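Local coordinates for protein carboxylesterase (Est-2) (Archaeoglobus fulgidus, PDB 5FRD) that probably hydrolyses carboxylic esters as a thermophilic alpha/beta-hydrolase esterase and binds a coenzyme A molecule near its active site, at residues I7-V12 and Y70-S75. Sequence-based numbering, arbitrary orientation. Where two conformers were deposited one is given.
Sequences IDVDGV and YYASES
The beta-hairpin of strands 3-9 and 12-18 forms one edge of the alpha/beta-hydrolase sheet, away from the coenzyme A pocket, and packs on helix 65-79; the axes of strand 7-9 and helix segment 70-75 approach to 9.0 Å at 133° between their N-to-C directions. Ile7, extended, sends CD1 to 3.5 Å from Ser75 OG, a hydroxyl that donates a hydrogen bond to Tyr71 O. Asp8 points away, and its OD2 accepts from Gly11 N (3.0 Å) in an Asx motif. Val9 (chi1 t) lies at the centre: its CA is 6.7 Å from Glu74 CA, and its CG1 lies 3.7 Å from both Tyr71 CD1 (chi1 m) and Glu74 CB. Asp10 (chi1 m) and Gly11, at positive phi, form a type I' turn; Asp10 OD2 accepts a very short 2.5 Å hydrogen bond from Tyr70 OH (chi1 t). Val12 CG2 reaches Tyr71 OH at 3.7 Å. The contact is thus largely apolar around buried Val9, with one hydrogen bond to a carboxylate at the exposed turn tying hairpin to helix.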
loop_
_atom_site.group_PDB
_atom_site.type_symbol
_atom_site.label_atom_id
_atom_site.label_comp_id
_atom_site.label_asym_id
_atom_site.label_seq_id
_atom_site.Cartn_x
_atom_site.Cartn_y
_atom_site.Cartn_z
ATOM N N ILE A 7 -7.620 -13.396 12.125
ATOM C CA ILE A 7 -8.342 -14.358 11.277
ATOM C C ILE A 7 -7.362 -15.439 10.868
ATOM O O ILE A 7 -6.153 -15.365 11.114
ATOM C CB ILE A 7 -8.952 -13.681 10.024
ATOM C CG1 ILE A 7 -7.880 -13.167 9.078
ATOM C CG2 ILE A 7 -9.923 -12.598 10.449
ATOM C CD1 ILE A 7 -8.419 -12.665 7.769
ATOM N N ASP A 8 -7.899 -16.488 10.237
ATOM C CA ASP A 8 -7.079 -17.581 9.722
ATOM C C ASP A 8 -7.262 -17.676 8.225
ATOM O O ASP A 8 -8.394 -17.690 7.744
ATOM C CB ASP A 8 -7.498 -18.904 10.361
ATOM C CG ASP A 8 -6.629 -20.059 9.880
ATOM O OD1 ASP A 8 -5.497 -20.189 10.383
ATOM O OD2 ASP A 8 -7.073 -20.798 8.967
ATOM N N VAL A 9 -6.153 -17.716 7.498
ATOM C CA VAL A 9 -6.158 -17.971 6.073
ATOM C C VAL A 9 -5.336 -19.240 5.796
ATOM O O VAL A 9 -4.117 -19.203 5.818
ATOM C CB VAL A 9 -5.607 -16.780 5.254
ATOM C CG1 VAL A 9 -5.563 -17.102 3.768
ATOM C CG2 VAL A 9 -6.459 -15.540 5.521
ATOM N N ASP A 10 -6.052 -20.350 5.520
ATOM C CA ASP A 10 -5.411 -21.657 5.254
ATOM C C ASP A 10 -4.374 -22.052 6.298
ATOM O O ASP A 10 -3.303 -22.556 5.971
ATOM C CB ASP A 10 -4.735 -21.638 3.881
ATOM C CG ASP A 10 -5.688 -21.297 2.767
ATOM O OD1 ASP A 10 -6.912 -21.459 2.949
ATOM O OD2 ASP A 10 -5.196 -20.858 1.706
ATOM N N GLY A 11 -4.680 -21.789 7.554
ATOM C CA GLY A 11 -3.776 -22.099 8.638
ATOM C C GLY A 11 -2.727 -21.050 8.979
ATOM O O GLY A 11 -1.945 -21.251 9.901
ATOM N N VAL A 12 -2.698 -19.940 8.239
ATOM C CA VAL A 12 -1.793 -18.825 8.514
ATOM C C VAL A 12 -2.619 -17.789 9.294
ATOM O O VAL A 12 -3.663 -17.326 8.814
ATOM C CB VAL A 12 -1.253 -18.210 7.211
ATOM C CG1 VAL A 12 -0.329 -17.016 7.486
ATOM C CG2 VAL A 12 -0.501 -19.263 6.401
ATOM N N TYR A 70 -3.203 -13.202 -2.695
ATOM C CA TYR A 70 -4.061 -14.257 -2.193
ATOM C C TYR A 70 -4.395 -14.036 -0.722
ATOM O O TYR A 70 -5.566 -14.057 -0.339
ATOM C CB TYR A 70 -3.416 -15.636 -2.390
ATOM C CG TYR A 70 -4.204 -16.726 -1.734
ATOM C CD1 TYR A 70 -5.372 -17.182 -2.337
ATOM C CD2 TYR A 70 -3.827 -17.243 -0.509
ATOM C CE1 TYR A 70 -6.142 -18.169 -1.739
ATOM C CE2 TYR A 70 -4.604 -18.231 0.099
ATOM C CZ TYR A 70 -5.754 -18.673 -0.528
ATOM O OH TYR A 70 -6.545 -19.655 0.030
ATOM N N TYR A 71 -3.387 -13.814 0.120
ATOM C CA TYR A 71 -3.666 -13.525 1.530
ATOM C C TYR A 71 -4.526 -12.275 1.719
ATOM O O TYR A 71 -5.442 -12.267 2.540
ATOM C CB TYR A 71 -2.396 -13.404 2.373
ATOM C CG TYR A 71 -1.692 -14.713 2.540
ATOM C CD1 TYR A 71 -2.212 -15.699 3.384
ATOM C CD2 TYR A 71 -0.526 -14.990 1.837
ATOM C CE1 TYR A 71 -1.587 -16.932 3.502
ATOM C CE2 TYR A 71 0.113 -16.217 1.961
ATOM C CZ TYR A 71 -0.431 -17.176 2.784
ATOM O OH TYR A 71 0.209 -18.390 2.900
ATOM N N ALA A 72 -4.269 -11.241 0.927
ATOM C CA ALA A 72 -5.055 -10.038 1.030
ATOM C C ALA A 72 -6.492 -10.256 0.620
ATOM O O ALA A 72 -7.400 -9.789 1.273
ATOM C CB ALA A 72 -4.415 -8.919 0.237
ATOM N N SER A 73 -6.703 -10.956 -0.510
ATOM C CA SER A 73 -8.048 -11.220 -0.967
ATOM C C SER A 73 -8.877 -12.070 0.006
ATOM O O SER A 73 -10.029 -11.724 0.296
ATOM C CB SER A 73 -8.032 -11.825 -2.353
ATOM O OG SER A 73 -7.354 -13.052 -2.393
ATOM N N GLU A 74 -8.274 -13.129 0.530
ATOM C CA GLU A 74 -8.955 -13.950 1.511
ATOM C C GLU A 74 -9.288 -13.160 2.756
ATOM O O GLU A 74 -10.355 -13.281 3.344
ATOM C CB GLU A 74 -8.111 -15.179 1.878
ATOM C CG GLU A 74 -8.016 -16.197 0.760
ATOM C CD GLU A 74 -9.362 -16.840 0.461
ATOM O OE1 GLU A 74 -9.983 -17.382 1.385
ATOM O OE2 GLU A 74 -9.824 -16.748 -0.684
ATOM N N SER A 75 -8.360 -12.294 3.166
ATOM C CA SER A 75 -8.591 -11.485 4.352
ATOM C C SER A 75 -9.678 -10.422 4.156
ATOM O O SER A 75 -10.467 -10.184 5.039
ATOM C CB SER A 75 -7.282 -10.803 4.785
ATOM O OG SER A 75 -6.271 -11.733 5.125
#